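Local coordinates for protein glutathione S-transferase (Ceriporiopsis subvermispora, PDB 6J3E) that binds glutathione and, as a serine-type glutathione S-transferase, probably catalyses its transfer to electrophilic substrates, at residues E144-F147 with R148-R151; L198-D202 with K203-A207; V215-V218 with K219-G223; I74-P77 with S78-K81; F115-A118 with F119-I123. All coordinates share one frame; numbering follows the deposited sequence.

Interaction 1: residues E144-F147 with R148-R151; sequences EEFF and RRTR. With EDO (1,2-ethanediol), chain G.
The backbone N-H groups of R148, R149, T150 and R151 bond in turn to the carbonyls of E144, E145, F146 and F147, the i to i+4 ladder of helix 141-153. Side chains four residues apart add to each rung. E144 lies alongside R148, and its OE1 takes the R148 NE hydrogen at 2.7 Å. R149 instead approaches E145 side-on, NE 3.2 Å from OE1 and NH2 3.1 Å from OE2, both on the syn side of the carboxylate. R151 is different: it crosses F147 at about a right angle, with CD 3.8 Å from the ring centroid and NE 3.4 Å from F147 CE1. A bend at chi2 (57°) lays the chain over that face. At the edge of the guanidinium, NH1 bonds T150 OG1 at 3.1 Å, and this hydroxyl donates to F146 O at 2.9 Å, while NH2 makes a weak bond to an ethanediol. Replacing R151 by an alanine is likely to strip one face of F147 of its cover and deprive T150 OG1 of a donor. R151 binds glutathione in this enzyme, so the ring beneath it and the relayed hydroxyl bond probably restrain the guanidinium in place for the ligand.

Interaction 2: residues L198-D202 with K203-A207; sequences LFLGD and KVSYA
L198 and V204 meet through methyl groups, CD1 of the leucine lying 3.7 Å from CG2 of the valine. The same CD1 also rests against the carbonyl of K203, 3.6 Å from its O. One residue on, F199 holds an unusual chi1 of -93°, well away from a staggered value, and this turn presents a face of its ring to the methyl of A207, with CD1 4.0 Å from A207 CB. The ring has a second neighbour in F115, met edge-to-face. L200 keeps CG beside its own backbone N (chi1 -43°) and sends CD1 to within 3.7 Å of S205 CB.

These contacts close the chain between a type I beta turn, L198 to G201, and the start of helix 206-222 in the all-helical C-terminal domain of the transferase. S205 stands at the N-cap, and its backbone N bonds D208 OD2, one half of the N-capping box that glutathione transferases commonly have at this helix start. G201, which ends the turn, has backbone angles at which a side chain would jam against the preceding carbonyl.

S205 OG sits between its backbone N and carbonyl carbon (chi1 54°), and there it reaches a water at 2.6 Å. The same water accepts from L200 N at 2.8 Å and donates to K203 O, tying both limbs of the loop together. F199 and L200 also pack on A110 and L111 of the second subunit.

Interaction 3: residues V215-V218 with K219-G223; sequences VIWV and KRVLG
W217 and V221 run side by side on helix 206-222, a core helix of the glutathione S-transferase C-terminal domain, and point the same way from it. The valine CG2 comes to 3.5 Å from W217 CD1, at the pyrrole part of the indole and obliquely to its plane. With CG anti to the backbone N (chi1 175°), the indole is directed along the helix toward the residue one turn on. W214, on the same helix, and W20 also meet this ring, and M131 of helix 109-136 touches both partners.

A quarter of the way round the helix, I216 and R220 cross obliquely. I216 CG1 lies 3.4 Å from R220 CD, so the aliphatic part of the arginine packs on the isoleucine while the guanidinium runs on to other partners: salt bridges to D17 and E251 and a bond from NE to A19 O. These acidic groups would probably hold the arginine fully charged although it is buried. I216 CD1 also reaches the extended chain of K219, 4.0 Å from its CD. V218 and L222 meet more loosely, CG1 to CD1 at 4.2 Å, on the side where W229 of helix 227-232 packs against V218.

Below the side chains, the N-H groups of K219, R220, V221 and L222 bond to the carbonyls four residues back. The helix ends with L222, and G223 after it has a positive phi, with G223 N bonded to K219 O at 2.9 Å.

Interaction 4: residues I74-P77 with S78-K81; sequences IHDP and STGK
D76 and T79 pack against each other inside the turn of a beta hairpin, their side chains crossing at about a right angle. This is the tight part: T79 CG2 lies 3.4 Å from D76 CB, a position it owes to a chi1 of -165° that sends OG1 the other way. The backbone winds just as closely. D76 O receives two hydrogens, from T79 N at 2.8 Å, well above the carbonyl plane, and from G80 N at 2.7 Å, nearly along the C=O axis. Across the mouth of the loop D76 N gives an almost straight bond (177°) to K81 O at 3.1 Å. P77, S78 and T79 are thus wound like a right-handed helical turn, and G80 reverses the chain with positive phi, a tight loop joining strands 73-76 and 81-84 of the thioredoxin-like domain.

The other side is slacker. S78, G80 and K81 are exposed, and the bond from S78 N to D76 OD1 is weak. H75 lies along the returning backbone, CE1 3.6 Å from G80 O, which sits at the edge of the imidazole, while its ND1 has a firmer partner in T82 OG1.

The carboxylate of D76 is buried, and two tyrosine hydroxyls, of Y92 and Y97, bond to its OD2. Such bonds would probably stabilise a negative charge there, and they tie the hairpin turn to the helix 86-96 region behind the sheet.

Interaction 5: residues F115-A118 with F119-I123; sequences FNFA and FSEAI. With EDO (1,2-ethanediol), chain K.
F117 and E121 make a CH-pi contact one helical turn apart on helix 109-136. E121 CG lies 4.0 Å from the centroid of the F117 ring, displaced toward the rim. It sits beside its own backbone N (chi1 -85°), which brings the methylene over the ring, and the bend at chi2 (-43°) then turns the carboxylate on toward a salt bridge with R125. A second CH-pi contact repeats the spacing: F119 CB stands over a face of F115, 4.3 Å from the ring centroid.

Among aromatic contacts, F115 and F119 lie side by side and point the same way, with CZ of F115 3.9 Å from CD2 of F119. Their planes are 39° apart, an oblique pair. The F119 ring also meets W214.

Hydrogen bonds form the frame. F119 N reaches F115 O at 2.7 Å and E121 N reaches F117 O at 2.8 Å, with S120 and A122 bonded likewise; the helix widens to a pi-type turn at 120-123. S120 OG adds a weak bond to N116 O. N116 ND2 reaches an ethanediol, 3.2 Å from its O2 and also weak, and the same molecule is bonded to Q184 and W188 of the second subunit.

With an alanine in place of F117, the E121 methylene would probably lose its aromatic partner and a gap would open against Q184 of the second subunit. A118 and A122 in turn receive F117 of that subunit, so this face of the helix lies in the dimer interface, consistent with the dimeric C-terminal helical domain of glutathione S-transferases.

How the interactions relate
Interactions 2 and 5 touch directly: F199 CZ approaches F115 CE1 to 3.4 Å, and both contacts also pack on the second subunit, so together they join the start of helix 206-222 to helix 109-136 at the dimer contact. Interaction 3 lies further along helix 206-222, its centre 22 Å from that of interaction 2, with nearest atoms about 6 Å from interaction 5. Interaction 1, about 7 Å from interaction 3 at the nearest atoms, contributes R151 to the glutathione site; W217 lies about 7 Å from N23 and N116 about 5 Å from K26, side chain to side chain. Interaction 4 stands apart in the N-terminal domain, its nearest neighbour being interaction 2, about 11 Å away between nearest atoms.

Interaction 1: residues E144-F147 with R148-R151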
loop_
_atom_site.group_PDB
_atom_site.type_symbol
_atom_site.label_atom_id
_atom_site.label_comp_id
_atom_site.label_asym_id
_atom_site.label_seq_id
_atom_site.Cartn_x
_atom_site.Cartn_y
_atom_site.Cartn_z
ATOM N N GLU A 144 21.977 15.477 -17.571
ATOM C CA GLU A 144 21.066 15.207 -18.683
ATOM C C GLU A 144 21.584 14.072 -19.556
ATOM O O GLU A 144 20.818 13.188 -19.951
ATOM C CB GLU A 144 20.852 16.470 -19.518
ATOM C CG GLU A 144 19.707 16.378 -20.522
ATOM C CD GLU A 144 20.060 15.592 -21.781
ATOM O OE1 GLU A 144 19.116 15.075 -22.433
ATOM O OE2 GLU A 144 21.273 15.497 -22.122
ATOM N N GLU A 145 22.879 14.089 -19.890
ATOM C CA GLU A 145 23.449 12.977 -20.648
ATOM C C GLU A 145 23.204 11.657 -19.926
ATOM O O GLU A 145 22.723 10.681 -20.521
ATOM C CB GLU A 145 24.951 13.216 -20.876
ATOM C CG GLU A 145 25.662 12.174 -21.770
ATOM C CD GLU A 145 26.023 10.868 -21.041
ATOM O OE1 GLU A 145 25.910 9.793 -21.671
ATOM O OE2 GLU A 145 26.421 10.902 -19.850
ATOM N N PHE A 146 23.488 11.629 -18.619
ATOM C CA PHE A 146 23.315 10.418 -17.827
ATOM C C PHE A 146 21.841 10.030 -17.706
ATOM O O PHE A 146 21.478 8.856 -17.855
ATOM C CB PHE A 146 23.931 10.634 -16.445
ATOM C CG PHE A 146 23.845 9.434 -15.543
ATOM C CD1 PHE A 146 22.693 9.176 -14.814
ATOM C CD2 PHE A 146 24.933 8.572 -15.405
ATOM C CE1 PHE A 146 22.619 8.075 -13.971
ATOM C CE2 PHE A 146 24.866 7.467 -14.567
ATOM C CZ PHE A 146 23.706 7.224 -13.835
ATOM N N PHE A 147 20.982 10.995 -17.392
ATOM C CA PHE A 147 19.578 10.683 -17.138
ATOM C C PHE A 147 18.886 10.195 -18.405
ATOM O O PHE A 147 18.191 9.168 -18.401
ATOM C CB PHE A 147 18.872 11.918 -16.584
ATOM C CG PHE A 147 17.515 11.642 -16.033
ATOM C CD1 PHE A 147 17.355 11.328 -14.702
ATOM C CD2 PHE A 147 16.383 11.707 -16.851
ATOM C CE1 PHE A 147 16.088 11.065 -14.184
ATOM C CE2 PHE A 147 15.124 11.453 -16.335
ATOM C CZ PHE A 147 14.983 11.132 -14.994
ATOM N N ARG A 148 19.073 10.919 -19.506
ATOM C CA ARG A 148 18.423 10.531 -20.748
ATOM C C ARG A 148 18.858 9.132 -21.187
ATOM O O ARG A 148 18.013 8.299 -21.552
ATOM C CB ARG A 148 18.718 11.574 -21.823
ATOM C CG ARG A 148 18.125 11.217 -23.153
ATOM C CD ARG A 148 18.545 12.176 -24.245
ATOM N NE ARG A 148 17.852 13.457 -24.182
ATOM C CZ ARG A 148 16.620 13.649 -24.661
ATOM N NH1 ARG A 148 15.940 12.638 -25.213
ATOM N NH2 ARG A 148 16.064 14.852 -24.588
ATOM N N ARG A 149 20.166 8.842 -21.113
ATOM C CA ARG A 149 20.692 7.574 -21.624
ATOM C C ARG A 149 20.138 6.397 -20.841
ATOM O O ARG A 149 19.641 5.424 -21.422
ATOM C CB ARG A 149 22.224 7.566 -21.558
ATOM C CG ARG A 149 22.863 6.326 -22.203
ATOM C CD ARG A 149 24.104 5.833 -21.463
ATOM N NE ARG A 149 24.868 6.927 -20.860
ATOM C CZ ARG A 149 25.353 6.891 -19.621
ATOM N NH1 ARG A 149 25.136 5.815 -18.872
ATOM N NH2 ARG A 149 26.029 7.931 -19.124
ATOM N N THR A 150 20.233 6.468 -19.509
ATOM C CA THR A 150 19.794 5.362 -18.666
ATOM C C THR A 150 18.277 5.192 -18.709
ATOM O O THR A 150 17.780 4.061 -18.795
ATOM C CB THR A 150 20.280 5.572 -17.225
ATOM O OG1 THR A 150 19.772 6.807 -16.701
ATOM C CG2 THR A 150 21.791 5.613 -17.169
ATOM N N ARG A 151 17.525 6.299 -18.652
ATOM C CA ARG A 151 16.069 6.196 -18.623
ATOM C C ARG A 151 15.524 5.702 -19.952
ATOM O O ARG A 151 14.614 4.864 -19.978
ATOM C CB ARG A 151 15.444 7.539 -18.242
ATOM C CG ARG A 151 15.250 7.735 -16.702
ATOM C CD ARG A 151 16.559 7.610 -15.900
ATOM N NE ARG A 151 16.351 7.726 -14.457
ATOM C CZ ARG A 151 17.285 7.512 -13.528
ATOM N NH1 ARG A 151 18.507 7.155 -13.873
ATOM N NH2 ARG A 151 16.992 7.656 -12.251
HETATM C C1 EDO G . 14.177 9.939 -10.574
HETATM O O1 EDO G . 15.543 9.685 -10.156
HETATM C C2 EDO G . 13.244 10.176 -9.388
HETATM O O2 EDO G . 11.922 10.292 -9.918
#

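Interaction 2: residues L198-D202 with K203-A207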
loop_
_atom_site.group_PDB
_atom_site.type_symbol
_atom_site.label_atom_id
_atom_site.label_comp_id
_atom_site.label_asym_id
_atom_site.label_seq_id
_atom_site.Cartn_x
_atom_site.Cartn_y
_atom_site.Cartn_z
ATOM N N LEU A 198 -4.229 15.287 6.707
ATOM C CA LEU A 198 -3.111 14.527 7.220
ATOM C C LEU A 198 -3.571 13.130 7.596
ATOM O O LEU A 198 -4.696 12.932 8.080
ATOM C CB LEU A 198 -2.509 15.211 8.437
ATOM C CG LEU A 198 -2.209 16.695 8.258
ATOM C CD1 LEU A 198 -1.419 17.173 9.464
ATOM C CD2 LEU A 198 -1.446 16.956 6.947
ATOM N N PHE A 199 -2.673 12.163 7.409
ATOM C CA PHE A 199 -3.037 10.766 7.634
ATOM C C PHE A 199 -3.435 10.487 9.084
ATOM O O PHE A 199 -4.405 9.756 9.325
ATOM C CB PHE A 199 -1.894 9.856 7.196
ATOM C CG PHE A 199 -2.042 9.405 5.796
ATOM C CD1 PHE A 199 -1.755 10.276 4.747
ATOM C CD2 PHE A 199 -2.535 8.145 5.516
ATOM C CE1 PHE A 199 -1.927 9.885 3.438
ATOM C CE2 PHE A 199 -2.705 7.737 4.202
ATOM C CZ PHE A 199 -2.407 8.614 3.158
ATOM N N LEU A 200 -2.685 11.027 10.062
ATOM C CA LEU A 200 -3.002 10.821 11.475
ATOM C C LEU A 200 -4.067 11.772 11.994
ATOM O O LEU A 200 -4.340 11.755 13.199
ATOM C CB LEU A 200 -1.763 10.968 12.365
ATOM C CG LEU A 200 -0.425 10.356 11.979
ATOM C CD1 LEU A 200 0.643 10.812 12.973
ATOM C CD2 LEU A 200 -0.498 8.835 11.917
ATOM N N GLY A 201 -4.655 12.599 11.131
ATOM C CA GLY A 201 -5.687 13.539 11.529
ATOM C C GLY A 201 -5.171 14.947 11.752
ATOM O O GLY A 201 -5.218 15.796 10.859
ATOM N N ASP A 202 -4.665 15.195 12.956
ATOM C CA ASP A 202 -4.221 16.518 13.361
ATOM C C ASP A 202 -2.705 16.690 13.358
ATOM O O ASP A 202 -2.234 17.828 13.285
ATOM C CB ASP A 202 -4.765 16.826 14.765
ATOM C CG ASP A 202 -4.605 15.644 15.707
ATOM O OD1 ASP A 202 -4.208 14.556 15.213
ATOM O OD2 ASP A 202 -4.882 15.780 16.919
ATOM N N LYS A 203 -1.934 15.606 13.421
ATOM C CA LYS A 203 -0.482 15.676 13.485
ATOM C C LYS A 203 0.144 15.306 12.140
ATOM O O LYS A 203 -0.338 14.414 11.440
ATOM C CB LYS A 203 0.048 14.742 14.573
ATOM C CG LYS A 203 -0.519 15.015 15.957
ATOM C CD LYS A 203 -1.008 13.736 16.640
ATOM C CE LYS A 203 0.083 12.667 16.716
ATOM N NZ LYS A 203 -0.431 11.405 17.333
ATOM N N VAL A 204 1.230 15.998 11.793
ATOM C CA VAL A 204 2.004 15.675 10.600
ATOM C C VAL A 204 2.756 14.366 10.798
ATOM O O VAL A 204 3.295 14.088 11.876
ATOM C CB VAL A 204 2.977 16.820 10.286
ATOM C CG1 VAL A 204 4.118 16.332 9.406
ATOM C CG2 VAL A 204 2.235 17.939 9.635
ATOM N N SER A 205 2.801 13.554 9.749
ATOM C CA SER A 205 3.523 12.294 9.758
ATOM C C SER A 205 4.373 12.221 8.501
ATOM O O SER A 205 4.217 13.028 7.578
ATOM C CB SER A 205 2.551 11.115 9.819
ATOM O OG SER A 205 1.619 11.236 8.762
ATOM N N TYR A 206 5.271 11.230 8.450
ATOM C CA TYR A 206 6.083 11.078 7.240
ATOM C C TYR A 206 5.225 10.756 6.027
ATOM O O TYR A 206 5.647 11.030 4.900
ATOM C CB TYR A 206 7.179 10.004 7.419
ATOM C CG TYR A 206 8.048 9.761 6.178
ATOM C CD1 TYR A 206 9.028 10.675 5.784
ATOM C CD2 TYR A 206 7.888 8.618 5.407
ATOM C CE1 TYR A 206 9.822 10.449 4.640
ATOM C CE2 TYR A 206 8.670 8.392 4.249
ATOM C CZ TYR A 206 9.633 9.303 3.883
ATOM O OH TYR A 206 10.379 9.074 2.746
ATOM N N ALA A 207 4.014 10.219 6.231
ATOM C CA ALA A 207 3.166 9.888 5.085
ATOM C C ALA A 207 2.690 11.149 4.376
ATOM O O ALA A 207 2.595 11.178 3.143
ATOM C CB ALA A 207 1.980 9.025 5.524
HETATM O O HOH W 1 -0.365 12.604 9.647
#

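Interaction 3: residues V215-V218 with K219-G223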
loop_
_atom_site.group_PDB
_atom_site.type_symbol
_atom_site.label_atom_id
_atom_site.label_comp_id
_atom_site.label_asym_id
_atom_site.label_seq_id
_atom_site.Cartn_x
_atom_site.Cartn_y
_atom_site.Cartn_z
ATOM N N VAL A 215 4.420 15.836 -4.918
ATOM C CA VAL A 215 3.577 16.858 -5.527
ATOM C C VAL A 215 4.389 18.108 -5.823
ATOM O O VAL A 215 4.233 18.720 -6.886
ATOM C CB VAL A 215 2.355 17.161 -4.641
ATOM C CG1 VAL A 215 1.591 18.368 -5.172
ATOM C CG2 VAL A 215 1.448 15.972 -4.618
ATOM N N ILE A 216 5.295 18.490 -4.916
ATOM C CA ILE A 216 6.105 19.684 -5.165
ATOM C C ILE A 216 7.021 19.461 -6.362
ATOM O O ILE A 216 7.341 20.404 -7.100
ATOM C CB ILE A 216 6.887 20.106 -3.899
ATOM C CG1 ILE A 216 7.218 21.588 -3.963
ATOM C CG2 ILE A 216 8.190 19.327 -3.726
ATOM C CD1 ILE A 216 6.012 22.455 -4.130
ATOM N N TRP A 217 7.428 18.210 -6.594
ATOM C CA TRP A 217 8.163 17.855 -7.805
ATOM C C TRP A 217 7.338 18.164 -9.041
ATOM O O TRP A 217 7.834 18.750 -10.012
ATOM C CB TRP A 217 8.533 16.367 -7.754
ATOM C CG TRP A 217 9.194 15.780 -8.976
ATOM C CD1 TRP A 217 10.181 16.345 -9.746
ATOM C CD2 TRP A 217 8.911 14.502 -9.568
ATOM N NE1 TRP A 217 10.537 15.491 -10.754
ATOM C CE2 TRP A 217 9.775 14.355 -10.673
ATOM C CE3 TRP A 217 8.023 13.460 -9.257
ATOM C CZ2 TRP A 217 9.777 13.213 -11.468
ATOM C CZ3 TRP A 217 8.017 12.334 -10.053
ATOM C CH2 TRP A 217 8.896 12.214 -11.143
ATOM N N VAL A 218 6.070 17.753 -9.030
ATOM C CA VAL A 218 5.196 18.015 -10.168
ATOM C C VAL A 218 5.014 19.508 -10.350
ATOM O O VAL A 218 5.021 20.019 -11.478
ATOM C CB VAL A 218 3.850 17.299 -9.967
ATOM C CG1 VAL A 218 2.858 17.721 -11.033
ATOM C CG2 VAL A 218 4.050 15.796 -9.974
ATOM N N LYS A 219 4.858 20.233 -9.239
ATOM C CA LYS A 219 4.581 21.660 -9.327
ATOM C C LYS A 219 5.792 22.409 -9.842
ATOM O O LYS A 219 5.671 23.262 -10.729
ATOM C CB LYS A 219 4.156 22.217 -7.969
ATOM C CG LYS A 219 3.890 23.724 -7.984
ATOM C CD LYS A 219 3.491 24.255 -6.599
ATOM C CE LYS A 219 3.055 25.714 -6.647
ATOM N NZ LYS A 219 2.539 26.195 -5.346
ATOM N N ARG A 220 6.977 22.094 -9.316
ATOM C CA ARG A 220 8.142 22.882 -9.694
ATOM C C ARG A 220 8.640 22.505 -11.082
ATOM O O ARG A 220 9.003 23.392 -11.868
ATOM C CB ARG A 220 9.225 22.739 -8.636
ATOM C CG ARG A 220 8.907 23.585 -7.428
ATOM C CD ARG A 220 9.457 23.005 -6.145
ATOM N NE ARG A 220 10.763 23.548 -5.822
ATOM C CZ ARG A 220 11.007 24.366 -4.807
ATOM N NH1 ARG A 220 10.031 24.735 -3.984
ATOM N NH2 ARG A 220 12.242 24.793 -4.618
ATOM N N VAL A 221 8.603 21.217 -11.429
ATOM C CA VAL A 221 9.170 20.776 -12.699
ATOM C C VAL A 221 8.235 21.088 -13.857
ATOM O O VAL A 221 8.664 21.642 -14.872
ATOM C CB VAL A 221 9.534 19.283 -12.645
ATOM C CG1 VAL A 221 9.754 18.726 -14.055
ATOM C CG2 VAL A 221 10.784 19.097 -11.799
ATOM N N LEU A 222 6.954 20.736 -13.746
ATOM C CA LEU A 222 6.016 21.137 -14.792
ATOM C C LEU A 222 5.796 22.647 -14.801
ATOM O O LEU A 222 5.503 23.223 -15.857
ATOM C CB LEU A 222 4.686 20.407 -14.630
ATOM C CG LEU A 222 4.718 18.944 -15.068
ATOM C CD1 LEU A 222 3.309 18.379 -15.168
ATOM C CD2 LEU A 222 5.433 18.824 -16.386
ATOM N N GLY A 223 5.944 23.304 -13.652
ATOM C CA GLY A 223 5.850 24.744 -13.585
ATOM C C GLY A 223 4.572 25.229 -12.929
ATOM O O GLY A 223 3.464 24.815 -13.282
#

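Interaction 4: residues I74-P77 with S78-K81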
loop_
_atom_site.group_PDB
_atom_site.type_symbol
_atom_site.label_atom_id
_atom_site.label_comp_id
_atom_site.label_asym_id
_atom_site.label_seq_id
_atom_site.Cartn_x
_atom_site.Cartn_y
_atom_site.Cartn_z
ATOM N N ILE A 74 22.115 11.652 3.784
ATOM C CA ILE A 74 22.632 12.607 4.757
ATOM C C ILE A 74 23.826 11.995 5.477
ATOM O O ILE A 74 23.883 10.783 5.705
ATOM C CB ILE A 74 21.576 13.073 5.785
ATOM C CG1 ILE A 74 21.039 11.897 6.599
ATOM C CG2 ILE A 74 20.474 13.856 5.096
ATOM C CD1 ILE A 74 20.294 12.332 7.840
ATOM N N HIS A 75 24.794 12.850 5.823
ATOM C CA HIS A 75 25.859 12.491 6.750
ATOM C C HIS A 75 25.795 13.406 7.960
ATOM O O HIS A 75 25.785 14.637 7.820
ATOM C CB HIS A 75 27.257 12.569 6.137
ATOM C CG HIS A 75 28.336 12.336 7.145
ATOM N ND1 HIS A 75 28.574 11.096 7.697
ATOM C CD2 HIS A 75 29.193 13.191 7.755
ATOM C CE1 HIS A 75 29.546 11.191 8.586
ATOM N NE2 HIS A 75 29.944 12.451 8.635
ATOM N N ASP A 76 25.749 12.791 9.143
ATOM C CA ASP A 76 25.577 13.475 10.419
ATOM C C ASP A 76 26.902 13.433 11.158
ATOM O O ASP A 76 27.209 12.429 11.821
ATOM C CB ASP A 76 24.472 12.809 11.246
ATOM C CG ASP A 76 24.111 13.606 12.491
ATOM O OD1 ASP A 76 24.668 14.717 12.653
ATOM O OD2 ASP A 76 23.258 13.144 13.288
ATOM N N PRO A 77 27.736 14.472 11.055
ATOM C CA PRO A 77 29.033 14.429 11.746
ATOM C C PRO A 77 28.880 14.312 13.254
ATOM O O PRO A 77 29.735 13.703 13.913
ATOM C CB PRO A 77 29.698 15.745 11.318
ATOM C CG PRO A 77 28.562 16.648 11.004
ATOM C CD PRO A 77 27.486 15.782 10.428
ATOM N N SER A 78 27.785 14.843 13.813
ATOM C CA SER A 78 27.486 14.633 15.227
ATOM C C SER A 78 27.505 13.156 15.603
ATOM O O SER A 78 27.753 12.810 16.760
ATOM C CB SER A 78 26.119 15.231 15.559
ATOM O OG SER A 78 25.237 14.214 16.007
ATOM N N THR A 79 27.259 12.270 14.644
ATOM C CA THR A 79 27.184 10.849 14.927
ATOM C C THR A 79 28.127 10.006 14.096
ATOM O O THR A 79 28.371 8.849 14.459
ATOM C CB THR A 79 25.758 10.341 14.705
ATOM O OG1 THR A 79 25.616 9.056 15.304
ATOM C CG2 THR A 79 25.486 10.210 13.249
ATOM N N GLY A 80 28.655 10.538 13.000
ATOM C CA GLY A 80 29.450 9.758 12.078
ATOM C C GLY A 80 28.673 8.818 11.179
ATOM O O GLY A 80 29.294 8.119 10.369
ATOM N N LYS A 81 27.346 8.762 11.297
ATOM C CA LYS A 81 26.540 7.855 10.492
ATOM C C LYS A 81 26.144 8.513 9.176
ATOM O O LYS A 81 26.000 9.735 9.079
ATOM C CB LYS A 81 25.278 7.412 11.242
ATOM C CG LYS A 81 25.534 6.597 12.510
ATOM C CD LYS A 81 25.392 5.095 12.275
ATOM C CE LYS A 81 25.317 4.338 13.601
ATOM N NZ LYS A 81 24.986 2.897 13.400
#

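Interaction 5: residues F115-A118 with F119-I123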
loop_
_atom_site.group_PDB
_atom_site.type_symbol
_atom_site.label_atom_id
_atom_site.label_comp_id
_atom_site.label_asym_id
_atom_site.label_seq_id
_atom_site.Cartn_x
_atom_site.Cartn_y
_atom_site.Cartn_z
ATOM N N PHE A 115 2.363 1.943 3.631
ATOM C CA PHE A 115 1.906 3.082 2.855
ATOM C C PHE A 115 2.890 3.393 1.740
ATOM O O PHE A 115 2.487 3.668 0.604
ATOM C CB PHE A 115 1.705 4.295 3.763
ATOM C CG PHE A 115 1.645 5.601 3.020
ATOM C CD1 PHE A 115 0.444 6.064 2.495
ATOM C CD2 PHE A 115 2.795 6.372 2.827
ATOM C CE1 PHE A 115 0.386 7.273 1.807
ATOM C CE2 PHE A 115 2.737 7.589 2.136
ATOM C CZ PHE A 115 1.534 8.029 1.622
ATOM N N ASN A 116 4.189 3.331 2.037
ATOM C CA ASN A 116 5.190 3.636 1.019
ATOM C C ASN A 116 4.976 2.781 -0.226
ATOM O O ASN A 116 4.927 3.294 -1.351
ATOM C CB ASN A 116 6.603 3.428 1.576
ATOM C CG ASN A 116 7.670 3.826 0.569
ATOM O OD1 ASN A 116 7.844 5.010 0.292
ATOM N ND2 ASN A 116 8.362 2.838 -0.009
ATOM N N PHE A 117 4.827 1.464 -0.035
ATOM C CA PHE A 117 4.497 0.579 -1.146
ATOM C C PHE A 117 3.231 1.029 -1.869
ATOM O O PHE A 117 3.251 1.226 -3.090
ATOM C CB PHE A 117 4.341 -0.848 -0.650
ATOM C CG PHE A 117 4.031 -1.822 -1.735
ATOM C CD1 PHE A 117 4.946 -2.076 -2.734
ATOM C CD2 PHE A 117 2.824 -2.485 -1.766
ATOM C CE1 PHE A 117 4.658 -2.972 -3.743
ATOM C CE2 PHE A 117 2.538 -3.397 -2.769
ATOM C CZ PHE A 117 3.456 -3.641 -3.753
ATOM N N ALA A 118 2.122 1.196 -1.130
ATOM C CA ALA A 118 0.855 1.584 -1.748
ATOM C C ALA A 118 1.022 2.847 -2.571
ATOM O O ALA A 118 0.524 2.947 -3.703
ATOM C CB ALA A 118 -0.224 1.798 -0.685
ATOM N N PHE A 119 1.739 3.822 -2.005
ATOM C CA PHE A 119 1.972 5.077 -2.696
ATOM C C PHE A 119 2.792 4.861 -3.962
ATOM O O PHE A 119 2.492 5.439 -5.013
ATOM C CB PHE A 119 2.669 6.053 -1.746
ATOM C CG PHE A 119 2.962 7.387 -2.362
ATOM C CD1 PHE A 119 4.130 7.596 -3.076
ATOM C CD2 PHE A 119 2.060 8.431 -2.247
ATOM C CE1 PHE A 119 4.398 8.831 -3.658
ATOM C CE2 PHE A 119 2.312 9.661 -2.821
ATOM C CZ PHE A 119 3.485 9.868 -3.523
ATOM N N SER A 120 3.854 4.055 -3.874
ATOM C CA SER A 120 4.660 3.782 -5.059
ATOM C C SER A 120 3.827 3.097 -6.126
ATOM O O SER A 120 3.918 3.432 -7.310
ATOM C CB SER A 120 5.877 2.924 -4.697
ATOM O OG SER A 120 6.886 3.694 -4.060
ATOM N N GLU A 121 3.008 2.130 -5.726
ATOM C CA GLU A 121 2.148 1.469 -6.696
ATOM C C GLU A 121 1.124 2.431 -7.282
ATOM O O GLU A 121 0.872 2.399 -8.486
ATOM C CB GLU A 121 1.446 0.274 -6.057
ATOM C CG GLU A 121 2.299 -0.971 -6.080
ATOM C CD GLU A 121 3.003 -1.149 -7.412
ATOM O OE1 GLU A 121 2.303 -1.280 -8.441
ATOM O OE2 GLU A 121 4.253 -1.147 -7.422
ATOM N N ALA A 122 0.526 3.296 -6.458
ATOM C CA ALA A 122 -0.562 4.131 -6.961
ATOM C C ALA A 122 -0.077 5.369 -7.714
ATOM O O ALA A 122 -0.737 5.798 -8.664
ATOM C CB ALA A 122 -1.481 4.567 -5.821
ATOM N N ILE A 123 1.043 5.964 -7.315
ATOM C CA ILE A 123 1.460 7.280 -7.804
ATOM C C ILE A 123 2.695 7.180 -8.688
ATOM O O ILE A 123 2.666 7.570 -9.859
ATOM C CB ILE A 123 1.702 8.255 -6.629
ATOM C CG1 ILE A 123 0.434 8.435 -5.787
ATOM C CG2 ILE A 123 2.223 9.575 -7.120
ATOM C CD1 ILE A 123 -0.834 8.508 -6.609
HETATM C C1 EDO K . 8.173 -2.492 -0.924
HETATM O O1 EDO K . 7.773 -3.506 0.014
HETATM C C2 EDO K . 8.144 -1.094 -0.296
HETATM O O2 EDO K . 8.089 -0.065 -1.301
#